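PDB 1ZUD: sulfur carrier protein ThiS adenylyltransferase from Escherichia coli, which adenylates the C-terminal glycine carboxylate of the sulfur carrier protein ThiS with ATP, an activation step in the sulfur transfer of thiamin biosynthesis. Local coordinates for residues K25-V31 with I206-S210; L73-D78 with V86-L91; R106-L112 with T131-I135; A216-R220 with S231-R235. One frame throughout, in Å; residues are numbered along the deposited sequence.

Contact 1. Residues K25-V31 with I206-S210; sequences KLLDSQV and IKLLS
With chi1 of -61°, Leu209 swings CG beside its own backbone N, which sends both methyls off the helix toward Ser29 and Val31; Leu26, with a chi1 of -65°, likewise brings CD2 onto the base of the same side chain, 3.8 Å from Leu209 CB. The Leu209 branches then divide the work. CD1 presses on Val31 CG2 at 3.5 Å, closer than carbon atoms usually pack, while CD2 lies against the hydroxyl side of Ser29, 3.7 Å from OG. That hydroxyl is spoken for, since Ser29 OG donates to Lys25 O at an unusually short 2.5 Å. In the Rossmann-type core of the ThiF family, this is the place where the end of helix 19-27 turns into the strand beginning at Gln30, and the last turn of helix 191-210 packs into the corner. Val121 of the adjacent parallel strand also touches both Val31 and Leu209. On the exposed side Lys25 runs extended beside the carbonyls of Leu209 and Ser210, its CB 3.7 Å from Leu209 O, and NZ gives a weak bond to Ser210 O at 3.5 Å.

Contact 2. Residues L73-D78 with V86-L91; sequences LFTTED and VSQQRL
Asp78 OD2 meets Arg90 across the contact and is gripped from within its own segment as well: Thr75 N donates to it at 2.9 Å on the anti side of the carboxylate, while Arg90 NH2 stands 3.2 Å from OD2. The arginine pairing is one of charge alone. OD2 sits over a face of the guanidinium, the two planar groups are turned 59° against each other, and no N-H aims at the oxygen. Arg90 spends its directed bond on Thr75 instead, NH2 reaching OG1 at 3.2 Å along a fairly straight line of 166° within the guanidinium plane. A bend at chi2 (-41°) turns the arginine across the loop toward these partners. In one of the two conformers of Glu77, Thr75 OG1 in turn donates to Glu77 OE1, and Asp78 OD1 has a second cationic partner in Arg81.

The loop belongs to the long connection between strand 54-58 and helix 83-94 of the Rossmann-type domain, and here it folds back over the helix that follows it, close to the ATP-binding Lys83. Beside the polar group the packing is mostly apolar. Val86 CG1 touches both Asp78 CG and Phe74 CD2, each at 3.5 Å, and Ser87 OG lies at the edge of the Phe74 ring, 3.3 Å from CE2, while bonding to the helix carbonyl of Lys83. Leu73 spreads its methyls over the helix, CD1 4.0 Å from Leu91 CD2 and CD2 against Ser87. Gln93 of the second subunit packs on Thr75 and Glu77.

Contact 3. Residues R106-L112 with T131-I135; sequences RLTGEAL and TRQEI
The chain approaches helix 109-118 in extended form through Thr108 and turns at Gly109, whose positive phi (52°) favours glycine, while Glu134 faces it from helix 129-141 with CA atoms of Thr108 and Glu134 7.4 Å apart. The Glu134 carboxylate is held by both oxygens: Thr108 OG1 donates to OE1 at a very short 2.5 Å, and Gly109 N donates to OE2 at 2.7 Å with an N-H...O angle of 162°, each through a syn lone pair. A water that donates to Glu134 OE2 adds a third bond. This bidentate grip limits rotation of the carboxylate at the first turn of helix 109-118, where the helix dipole may favour its negative charge.

These two helices succeed one another in the Rossmann-type nucleotide-binding domain, with strand 121-124 between them, and the segments contribute Leu107 and Thr131 to the ATP site. Deeper in, Leu112, with CG anti to its N (chi1 167°), slides past Glu134 and sets CD2 3.7 Å from OE2; its CD1 meets Ile135 CG1 at 4.2 Å. Leu112 and Ile135 also rest on Ile34 of strand 30-34. The extended Arg106 lays NH2 near Thr131 OG1 without a hydrogen bond, that hydroxyl being bonded to Asn128.

Contact 4. Residues A216-R220 with S231-R235; sequences AGELR and SLALR
Leu219 and Leu232 stand side by side on one face of the paired strands, the CD2 methyl of Leu219 4.2 Å from CD1 of Leu232, while Glu218, Arg220 and Ser231 project from the other. The first torsions differ, Leu219 carrying CG opposite its N (chi1 171°) and Leu232 carrying it beside its N (-53°), and the two isobutyl groups extend alongside each other. Leu234, beyond the end of its strand, turns back along the same face and brings CD2 to 3.9 Å from Leu219 CB; its CD1 meets the backbone at Gly217 and Glu218. Phe60 of the bound ThiS chain packs on Leu219 and Leu232, making this face part of the surface that receives the carrier protein.

The segments form the open end of the antiparallel hairpin of strands 218-223 and 228-233, at the border of the mixed sheet, their short axes inclined at 155°. Leu219 and Leu232 are a hydrogen-bonded pair, with Leu219 N to Leu232 O at 2.7 Å and Leu232 N to Leu219 O at 2.8 Å, both in the carbonyl plane. Beyond the last paired strand residues but in the same register, Leu234 N reaches Gly217 O at 3.1 Å, though from above that carbonyl's plane.

On the opposite face, Glu218 lies diagonally across from Ser231, its CG 4.0 Å from Ser231 CB, and a water joins their polar ends, 2.6 Å from Ser231 OG and held more weakly by Glu218 OE1. Arg220 places CG against the Ser231 hydroxyl before its chain bends away to a salt bridge with Glu204.

How the contacts relate
From the N terminus, the chain enters contact 1 at residues 25-31 and returns to it only at 206-210, closing a loop of 174 residues that ties the first strand of the parallel core to the last turn of helix 191-210. Contacts 2 and 3 fall within that loop, in series: contact 2 closes 7 residues and folds the connection after strand 54-58 onto helix 83-94; contact 3 closes 18 and joins helices 109-118 and 129-141 beside the ATP site. Contact 4 opens after contact 1 has closed, spanning 10 residues and pairing the hairpin strands at the 228-233 edge of the sheet, opposite the edge formed by 99-103. No loops cross; the centres of contacts 2 and 4 lie about 34 Å apart.

Contact 1. Residues K25-V31 with I206-S210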
loop_
_atom_site.group_PDB
_atom_site.type_symbol
_atom_site.label_atom_id
_atom_site.label_comp_id
_atom_site.label_asym_id
_atom_site.label_seq_id
_atom_site.Cartn_x
_atom_site.Cartn_y
_atom_site.Cartn_z
ATOM N N LYS C 25 15.906 -15.557 11.400
ATOM C CA LYS C 25 16.543 -14.243 11.375
ATOM C C LYS C 25 15.505 -13.184 11.818
ATOM O O LYS C 25 15.863 -12.244 12.559
ATOM C CB LYS C 25 17.021 -13.880 9.981
ATOM C CG LYS C 25 18.057 -14.803 9.379
ATOM C CD LYS C 25 18.341 -14.315 7.972
ATOM C CE LYS C 25 19.314 -15.229 7.213
ATOM N NZ LYS C 25 19.531 -14.719 5.808
ATOM N N LEU C 26 14.241 -13.298 11.372
ATOM C CA LEU C 26 13.230 -12.282 11.858
ATOM C C LEU C 26 13.104 -12.398 13.366
ATOM O O LEU C 26 13.082 -11.423 14.121
ATOM C CB LEU C 26 11.817 -12.512 11.247
ATOM C CG LEU C 26 11.728 -12.324 9.731
ATOM C CD1 LEU C 26 10.310 -12.709 9.218
ATOM C CD2 LEU C 26 12.020 -10.886 9.412
ATOM N N LEU C 27 13.019 -13.640 13.820
ATOM C CA LEU C 27 12.862 -13.873 15.246
ATOM C C LEU C 27 14.075 -13.349 16.068
ATOM O O LEU C 27 13.941 -13.008 17.231
ATOM C CB LEU C 27 12.668 -15.366 15.455
ATOM C CG LEU C 27 11.370 -16.044 15.889
ATOM C CD1 LEU C 27 10.207 -15.092 16.049
ATOM C CD2 LEU C 27 11.109 -17.216 14.924
ATOM N N ASP C 28 15.252 -13.295 15.452
ATOM C CA ASP C 28 16.453 -12.823 16.119
ATOM C C ASP C 28 16.677 -11.322 15.901
ATOM O O ASP C 28 17.663 -10.770 16.366
ATOM C CB ASP C 28 17.698 -13.526 15.550
ATOM C CG ASP C 28 17.729 -15.040 15.836
ATOM O OD1 ASP C 28 17.088 -15.507 16.821
ATOM O OD2 ASP C 28 18.417 -15.752 15.063
ATOM N N SER C 29 15.793 -10.651 15.186
ATOM C CA SER C 29 16.020 -9.232 14.924
ATOM C C SER C 29 15.359 -8.279 15.885
ATOM O O SER C 29 14.413 -8.648 16.652
ATOM C CB SER C 29 15.497 -8.888 13.551
ATOM O OG SER C 29 16.055 -9.730 12.583
ATOM N N GLN C 30 15.780 -7.021 15.762
ATOM C CA GLN C 30 15.209 -5.962 16.567
ATOM C C GLN C 30 14.855 -4.770 15.709
ATOM O O GLN C 30 15.687 -4.257 14.930
ATOM C CB GLN C 30 16.177 -5.544 17.725
ATOM C CG GLN C 30 15.533 -4.366 18.544
ATOM C CD GLN C 30 16.258 -4.039 19.839
ATOM O OE1 GLN C 30 16.775 -4.936 20.532
ATOM N NE2 GLN C 30 16.285 -2.767 20.183
ATOM N N VAL C 31 13.623 -4.290 15.838
ATOM C CA VAL C 31 13.189 -3.139 15.019
ATOM C C VAL C 31 12.715 -2.026 15.914
ATOM O O VAL C 31 11.986 -2.256 16.914
ATOM C CB VAL C 31 12.022 -3.534 14.035
ATOM C CG1 VAL C 31 11.408 -2.264 13.360
ATOM C CG2 VAL C 31 12.560 -4.434 12.911
ATOM N N ILE C 206 10.873 -6.465 6.536
ATOM C CA ILE C 206 10.924 -7.910 6.480
ATOM C C ILE C 206 11.916 -8.360 5.438
ATOM O O ILE C 206 12.652 -9.312 5.669
ATOM C CB ILE C 206 9.520 -8.478 6.155
ATOM C CG1 ILE C 206 8.609 -8.164 7.361
ATOM C CG2 ILE C 206 9.571 -9.981 5.909
ATOM C CD1 ILE C 206 7.126 -8.266 7.062
ATOM N N LYS C 207 11.929 -7.681 4.304
ATOM C CA LYS C 207 12.882 -8.037 3.243
ATOM C C LYS C 207 14.317 -7.780 3.714
ATOM O O LYS C 207 15.221 -8.634 3.487
ATOM C CB LYS C 207 12.598 -7.248 1.941
ATOM C CG LYS C 207 11.306 -7.718 1.233
ATOM C CD LYS C 207 11.117 -7.048 -0.133
ATOM C CE LYS C 207 10.958 -5.530 0.039
ATOM N NZ LYS C 207 10.790 -4.879 -1.285
ATOM N N LEU C 208 14.526 -6.637 4.373
ATOM C CA LEU C 208 15.871 -6.325 4.820
ATOM C C LEU C 208 16.336 -7.304 5.885
ATOM O O LEU C 208 17.468 -7.797 5.826
ATOM C CB LEU C 208 15.953 -4.919 5.382
ATOM C CG LEU C 208 17.206 -4.702 6.236
ATOM C CD1 LEU C 208 18.413 -4.444 5.344
ATOM C CD2 LEU C 208 16.975 -3.541 7.133
ATOM N N LEU C 209 15.471 -7.604 6.867
ATOM C CA LEU C 209 15.852 -8.500 7.930
ATOM C C LEU C 209 15.969 -9.960 7.483
ATOM O O LEU C 209 16.752 -10.718 8.038
ATOM C CB LEU C 209 14.873 -8.389 9.094
ATOM C CG LEU C 209 14.816 -6.973 9.722
ATOM C CD1 LEU C 209 13.598 -6.887 10.650
ATOM C CD2 LEU C 209 16.079 -6.680 10.456
ATOM N N SER C 210 15.210 -10.372 6.480
ATOM C CA SER C 210 15.325 -11.782 6.126
ATOM C C SER C 210 16.371 -11.975 5.028
ATOM O O SER C 210 16.669 -13.076 4.643
ATOM C CB SER C 210 13.960 -12.323 5.690
ATOM O OG SER C 210 13.503 -11.628 4.556
#

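Contact 2. Residues L73-D78 with V86-L91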
loop_
_atom_site.group_PDB
_atom_site.type_symbol
_atom_site.label_atom_id
_atom_site.label_comp_id
_atom_site.label_asym_id
_atom_site.label_seq_id
_atom_site.Cartn_x
_atom_site.Cartn_y
_atom_site.Cartn_z
ATOM N N LEU C 73 -4.669 0.333 15.382
ATOM C CA LEU C 73 -4.304 -0.514 16.493
ATOM C C LEU C 73 -5.114 -0.136 17.740
ATOM O O LEU C 73 -5.263 -0.953 18.629
ATOM C CB LEU C 73 -2.816 -0.329 16.784
ATOM C CG LEU C 73 -2.076 -1.154 17.824
ATOM C CD1 LEU C 73 -2.307 -2.640 17.403
ATOM C CD2 LEU C 73 -0.507 -0.799 17.845
ATOM N N PHE C 74 -5.645 1.089 17.781
ATOM C CA PHE C 74 -6.355 1.622 18.947
ATOM C C PHE C 74 -7.893 1.522 18.912
ATOM O O PHE C 74 -8.459 1.285 17.878
ATOM C CB PHE C 74 -5.948 3.088 19.124
ATOM C CG PHE C 74 -4.459 3.304 19.043
ATOM C CD1 PHE C 74 -3.931 4.306 18.268
ATOM C CD2 PHE C 74 -3.590 2.490 19.788
ATOM C CE1 PHE C 74 -2.534 4.507 18.227
ATOM C CE2 PHE C 74 -2.216 2.681 19.762
ATOM C CZ PHE C 74 -1.693 3.699 18.972
ATOM N N THR C 75 -8.559 1.678 20.049
ATOM C CA THR C 75 -10.014 1.629 20.030
ATOM C C THR C 75 -10.569 2.745 20.903
ATOM O O THR C 75 -9.831 3.497 21.563
ATOM C CB THR C 75 -10.566 0.281 20.554
ATOM O OG1 THR C 75 -10.321 0.183 21.950
ATOM C CG2 THR C 75 -9.918 -0.893 19.849
ATOM N N THR C 76 -11.885 2.873 20.901
ATOM C CA THR C 76 -12.511 3.911 21.687
ATOM C C THR C 76 -12.183 3.718 23.166
ATOM O O THR C 76 -12.084 4.690 23.904
ATOM C CB THR C 76 -14.072 3.919 21.436
ATOM O OG1 THR C 76 -14.329 4.389 20.113
ATOM C CG2 THR C 76 -14.785 4.867 22.357
ATOM N N GLU C 77 -11.985 2.475 23.594
ATOM C CA GLU C 77 -11.664 2.205 24.998
ATOM C C GLU C 77 -10.259 2.682 25.372
ATOM O O GLU C 77 -9.924 2.784 26.548
ATOM C CB GLU C 77 -11.771 0.700 25.315
ATOM C CG GLU C 77 -13.181 0.115 25.183
ATOM C CD GLU C 77 -13.423 -0.576 23.833
ATOM O OE1 GLU C 77 -13.055 0.005 22.778
ATOM O OE2 GLU C 77 -13.985 -1.700 23.836
ATOM N N ASP C 78 -9.425 2.973 24.384
ATOM C CA ASP C 78 -8.087 3.409 24.727
ATOM C C ASP C 78 -7.942 4.906 24.793
ATOM O O ASP C 78 -6.851 5.381 25.060
ATOM C CB ASP C 78 -7.079 2.902 23.698
ATOM C CG ASP C 78 -7.072 1.388 23.607
ATOM O OD1 ASP C 78 -7.023 0.732 24.666
ATOM O OD2 ASP C 78 -7.120 0.854 22.476
ATOM N N VAL C 86 -0.491 1.283 25.273
ATOM C CA VAL C 86 -1.650 0.683 24.615
ATOM C C VAL C 86 -1.178 -0.229 23.465
ATOM O O VAL C 86 -1.682 -1.335 23.288
ATOM C CB VAL C 86 -2.602 1.806 24.020
ATOM C CG1 VAL C 86 -3.637 1.203 23.096
ATOM C CG2 VAL C 86 -3.296 2.593 25.163
ATOM N N SER C 87 -0.230 0.262 22.668
ATOM C CA SER C 87 0.327 -0.487 21.530
ATOM C C SER C 87 0.984 -1.779 22.015
ATOM O O SER C 87 0.757 -2.847 21.448
ATOM C CB SER C 87 1.392 0.369 20.784
ATOM O OG SER C 87 0.802 1.499 20.121
ATOM N N GLN C 88 1.802 -1.676 23.063
ATOM C CA GLN C 88 2.473 -2.862 23.632
ATOM C C GLN C 88 1.394 -3.848 24.098
ATOM O O GLN C 88 1.483 -5.042 23.796
ATOM C CB GLN C 88 3.365 -2.424 24.827
ATOM C CG GLN C 88 4.067 -3.526 25.680
ATOM C CD GLN C 88 4.832 -2.923 26.866
ATOM O OE1 GLN C 88 4.272 -2.161 27.669
ATOM N NE2 GLN C 88 6.122 -3.241 26.969
ATOM N N GLN C 89 0.334 -3.358 24.744
ATOM C CA GLN C 89 -0.701 -4.286 25.228
ATOM C C GLN C 89 -1.508 -4.936 24.105
ATOM O O GLN C 89 -1.785 -6.127 24.113
ATOM C CB GLN C 89 -1.641 -3.532 26.191
ATOM C CG GLN C 89 -0.893 -3.107 27.427
ATOM C CD GLN C 89 -1.738 -2.336 28.424
ATOM O OE1 GLN C 89 -2.876 -1.953 28.135
ATOM N NE2 GLN C 89 -1.172 -2.083 29.599
ATOM N N ARG C 90 -1.902 -4.134 23.120
ATOM C CA ARG C 90 -2.657 -4.698 22.018
ATOM C C ARG C 90 -1.823 -5.681 21.177
ATOM O O ARG C 90 -2.316 -6.729 20.745
ATOM C CB ARG C 90 -3.196 -3.577 21.150
ATOM C CG ARG C 90 -4.352 -2.841 21.837
ATOM C CD ARG C 90 -5.273 -3.870 22.531
ATOM N NE ARG C 90 -6.486 -3.310 23.126
ATOM C CZ ARG C 90 -7.328 -2.510 22.481
ATOM N NH1 ARG C 90 -7.085 -2.174 21.218
ATOM N NH2 ARG C 90 -8.409 -2.048 23.101
ATOM N N LEU C 91 -0.560 -5.342 20.948
ATOM C CA LEU C 91 0.295 -6.199 20.141
ATOM C C LEU C 91 0.614 -7.511 20.878
ATOM O O LEU C 91 0.754 -8.558 20.242
ATOM C CB LEU C 91 1.588 -5.444 19.762
ATOM C CG LEU C 91 1.423 -4.270 18.755
ATOM C CD1 LEU C 91 2.718 -3.494 18.705
ATOM C CD2 LEU C 91 1.054 -4.775 17.353
#

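Contact 3. Residues R106-L112 with T131-I135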
loop_
_atom_site.group_PDB
_atom_site.type_symbol
_atom_site.label_atom_id
_atom_site.label_comp_id
_atom_site.label_asym_id
_atom_site.label_seq_id
_atom_site.Cartn_x
_atom_site.Cartn_y
_atom_site.Cartn_z
ATOM N N ARG C 106 9.655 11.197 23.471
ATOM C CA ARG C 106 10.007 11.817 22.188
ATOM C C ARG C 106 11.491 11.541 22.206
ATOM O O ARG C 106 12.243 12.204 22.918
ATOM C CB ARG C 106 9.755 13.337 22.205
ATOM C CG ARG C 106 10.137 14.052 20.882
ATOM C CD ARG C 106 9.746 15.530 20.909
ATOM N NE ARG C 106 10.128 16.271 19.705
ATOM C CZ ARG C 106 11.366 16.694 19.422
ATOM N NH1 ARG C 106 12.375 16.454 20.257
ATOM N NH2 ARG C 106 11.593 17.379 18.300
ATOM N N LEU C 107 11.884 10.533 21.447
ATOM C CA LEU C 107 13.270 10.091 21.435
ATOM C C LEU C 107 14.145 11.129 20.856
ATOM O O LEU C 107 13.935 11.544 19.725
ATOM C CB LEU C 107 13.432 8.832 20.591
ATOM C CG LEU C 107 13.015 7.487 21.177
ATOM C CD1 LEU C 107 13.234 6.374 20.138
ATOM C CD2 LEU C 107 13.852 7.223 22.447
ATOM N N THR C 108 15.142 11.526 21.618
ATOM C CA THR C 108 16.086 12.502 21.136
ATOM C C THR C 108 17.422 12.335 21.877
ATOM O O THR C 108 17.513 11.692 22.939
ATOM C CB THR C 108 15.521 13.956 21.344
ATOM O OG1 THR C 108 16.436 14.900 20.777
ATOM C CG2 THR C 108 15.331 14.273 22.841
ATOM N N GLY C 109 18.450 12.939 21.313
ATOM C CA GLY C 109 19.758 12.879 21.930
ATOM C C GLY C 109 20.249 11.501 22.286
ATOM O O GLY C 109 20.174 10.559 21.480
ATOM N N GLU C 110 20.728 11.370 23.524
ATOM C CA GLU C 110 21.273 10.112 23.994
ATOM C C GLU C 110 20.298 8.921 23.981
ATOM O O GLU C 110 20.690 7.803 23.668
ATOM C CB GLU C 110 21.813 10.334 25.411
ATOM C CG GLU C 110 22.283 9.114 26.125
ATOM C CD GLU C 110 22.341 9.348 27.630
ATOM O OE1 GLU C 110 21.292 9.185 28.300
ATOM O OE2 GLU C 110 23.428 9.718 28.137
ATOM N N ALA C 111 19.052 9.147 24.360
ATOM C CA ALA C 111 18.067 8.061 24.371
ATOM C C ALA C 111 17.812 7.602 22.905
ATOM O O ALA C 111 17.645 6.416 22.647
ATOM C CB ALA C 111 16.746 8.553 24.997
ATOM N N LEU C 112 17.780 8.540 21.965
ATOM C CA LEU C 112 17.552 8.165 20.572
ATOM C C LEU C 112 18.748 7.324 20.069
ATOM O O LEU C 112 18.595 6.223 19.466
ATOM C CB LEU C 112 17.392 9.437 19.716
ATOM C CG LEU C 112 17.452 9.221 18.205
ATOM C CD1 LEU C 112 16.260 8.342 17.755
ATOM C CD2 LEU C 112 17.390 10.585 17.473
ATOM N N THR C 131 12.508 16.147 13.840
ATOM C CA THR C 131 12.708 14.810 14.360
ATOM C C THR C 131 13.246 13.863 13.265
ATOM O O THR C 131 14.130 13.047 13.515
ATOM C CB THR C 131 11.363 14.248 14.878
ATOM O OG1 THR C 131 10.830 15.174 15.829
ATOM C CG2 THR C 131 11.551 12.936 15.554
ATOM N N ARG C 132 12.692 13.955 12.056
ATOM C CA ARG C 132 13.153 13.105 10.991
ATOM C C ARG C 132 14.632 13.384 10.722
ATOM O O ARG C 132 15.398 12.445 10.505
ATOM C CB ARG C 132 12.322 13.323 9.708
ATOM C CG ARG C 132 10.843 12.782 9.781
ATOM C CD ARG C 132 10.041 13.213 8.549
ATOM N NE ARG C 132 8.656 12.733 8.562
ATOM C CZ ARG C 132 8.298 11.476 8.276
ATOM N NH1 ARG C 132 9.208 10.549 7.955
ATOM N NH2 ARG C 132 7.023 11.143 8.269
ATOM N N GLN C 133 15.047 14.644 10.728
ATOM C CA GLN C 133 16.486 14.879 10.492
ATOM C C GLN C 133 17.339 14.278 11.620
ATOM O O GLN C 133 18.414 13.697 11.358
ATOM C CB GLN C 133 16.782 16.386 10.372
ATOM C CG GLN C 133 16.103 17.021 9.191
ATOM C CD GLN C 133 16.810 16.702 7.877
ATOM O OE1 GLN C 133 17.752 15.908 7.845
ATOM N NE2 GLN C 133 16.340 17.314 6.784
ATOM N N GLU C 134 16.842 14.353 12.872
ATOM C CA GLU C 134 17.607 13.824 13.999
ATOM C C GLU C 134 17.765 12.300 13.887
ATOM O O GLU C 134 18.810 11.754 14.189
ATOM C CB GLU C 134 16.963 14.203 15.382
ATOM C CG GLU C 134 18.060 14.435 16.468
ATOM C CD GLU C 134 17.612 14.324 17.952
ATOM O OE1 GLU C 134 16.458 14.668 18.284
ATOM O OE2 GLU C 134 18.444 13.917 18.798
ATOM N N ILE C 135 16.700 11.603 13.478
ATOM C CA ILE C 135 16.740 10.165 13.328
ATOM C C ILE C 135 17.717 9.738 12.214
ATOM O O ILE C 135 18.473 8.775 12.375
ATOM C CB ILE C 135 15.303 9.611 13.000
ATOM C CG1 ILE C 135 14.392 9.777 14.239
ATOM C CG2 ILE C 135 15.360 8.131 12.621
ATOM C CD1 ILE C 135 12.822 9.666 13.854
HETATM O O HOH W 1 20.570 12.528 18.654
#

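Contact 4. Residues A216-R220 with S231-R235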
loop_
_atom_site.group_PDB
_atom_site.type_symbol
_atom_site.label_atom_id
_atom_site.label_comp_id
_atom_site.label_asym_id
_atom_site.label_seq_id
_atom_site.Cartn_x
_atom_site.Cartn_y
_atom_site.Cartn_z
ATOM N N ALA C 216 16.998 -0.459 -2.895
ATOM C CA ALA C 216 17.070 0.510 -1.813
ATOM C C ALA C 216 17.623 1.782 -2.475
ATOM O O ALA C 216 18.099 1.733 -3.629
ATOM C CB ALA C 216 18.009 -0.015 -0.676
ATOM N N GLY C 217 17.531 2.931 -1.806
ATOM C CA GLY C 217 18.064 4.162 -2.396
ATOM C C GLY C 217 17.234 4.672 -3.556
ATOM O O GLY C 217 17.721 5.250 -4.537
ATOM N N GLU C 218 15.934 4.478 -3.393
ATOM C CA GLU C 218 14.937 4.830 -4.371
ATOM C C GLU C 218 13.822 5.606 -3.639
ATOM O O GLU C 218 13.362 5.138 -2.615
ATOM C CB GLU C 218 14.425 3.487 -4.844
ATOM C CG GLU C 218 13.631 3.372 -6.060
ATOM C CD GLU C 218 13.414 1.878 -6.364
ATOM O OE1 GLU C 218 12.861 1.154 -5.483
ATOM O OE2 GLU C 218 13.808 1.437 -7.471
ATOM N N LEU C 219 13.388 6.762 -4.146
ATOM C CA LEU C 219 12.304 7.476 -3.507
ATOM C C LEU C 219 11.015 7.015 -4.244
ATOM O O LEU C 219 10.951 7.074 -5.469
ATOM C CB LEU C 219 12.488 9.003 -3.636
ATOM C CG LEU C 219 11.290 9.838 -3.182
ATOM C CD1 LEU C 219 11.119 9.650 -1.659
ATOM C CD2 LEU C 219 11.490 11.322 -3.550
ATOM N N ARG C 220 10.049 6.464 -3.490
ATOM C CA ARG C 220 8.801 5.991 -4.077
ATOM C C ARG C 220 7.687 6.978 -3.705
ATOM O O ARG C 220 7.485 7.291 -2.547
ATOM C CB ARG C 220 8.554 4.572 -3.579
ATOM C CG ARG C 220 9.581 3.614 -4.191
ATOM C CD ARG C 220 9.841 2.375 -3.339
ATOM N NE ARG C 220 8.611 1.586 -3.146
ATOM C CZ ARG C 220 8.518 0.523 -2.344
ATOM N NH1 ARG C 220 9.585 0.091 -1.652
ATOM N NH2 ARG C 220 7.344 -0.087 -2.196
ATOM N N SER C 231 9.020 5.950 -9.143
ATOM C CA SER C 231 10.226 5.629 -8.398
ATOM C C SER C 231 11.319 6.517 -8.924
ATOM O O SER C 231 11.550 6.549 -10.139
ATOM C CB SER C 231 10.640 4.160 -8.621
ATOM O OG SER C 231 9.768 3.284 -7.900
ATOM N N LEU C 232 11.996 7.219 -8.022
ATOM C CA LEU C 232 13.089 8.133 -8.431
ATOM C C LEU C 232 14.380 7.658 -7.777
ATOM O O LEU C 232 14.382 7.278 -6.609
ATOM C CB LEU C 232 12.763 9.561 -7.977
ATOM C CG LEU C 232 11.378 10.030 -8.457
ATOM C CD1 LEU C 232 11.042 11.374 -7.768
ATOM C CD2 LEU C 232 11.395 10.189 -10.029
ATOM N N ALA C 233 15.474 7.663 -8.536
ATOM C CA ALA C 233 16.755 7.215 -7.979
ATOM C C ALA C 233 17.284 8.339 -7.123
ATOM O O ALA C 233 17.404 9.478 -7.616
ATOM C CB ALA C 233 17.764 6.905 -9.153
ATOM N N LEU C 234 17.619 8.045 -5.858
ATOM C CA LEU C 234 18.157 9.045 -4.959
ATOM C C LEU C 234 19.625 9.344 -5.398
ATOM O O LEU C 234 20.202 8.590 -6.188
ATOM C CB LEU C 234 18.152 8.522 -3.510
ATOM C CG LEU C 234 16.711 8.450 -2.907
ATOM C CD1 LEU C 234 16.719 7.720 -1.581
ATOM C CD2 LEU C 234 16.205 9.882 -2.733
ATOM N N ARG C 235 20.207 10.421 -4.893
ATOM C CA ARG C 235 21.615 10.729 -5.259
ATOM C C ARG C 235 22.263 11.441 -4.085
ATOM O O ARG C 235 21.722 12.416 -3.568
ATOM C CB ARG C 235 21.659 11.664 -6.484
ATOM C CG ARG C 235 23.074 12.157 -6.893
ATOM C CD ARG C 235 23.802 11.191 -7.861
ATOM N NE ARG C 235 25.188 11.606 -8.168
ATOM C CZ ARG C 235 26.279 11.273 -7.458
ATOM N NH1 ARG C 235 26.191 10.502 -6.375
ATOM N NH2 ARG C 235 27.479 11.720 -7.830
HETATM O O HOH W 2 10.577 1.019 -6.967
#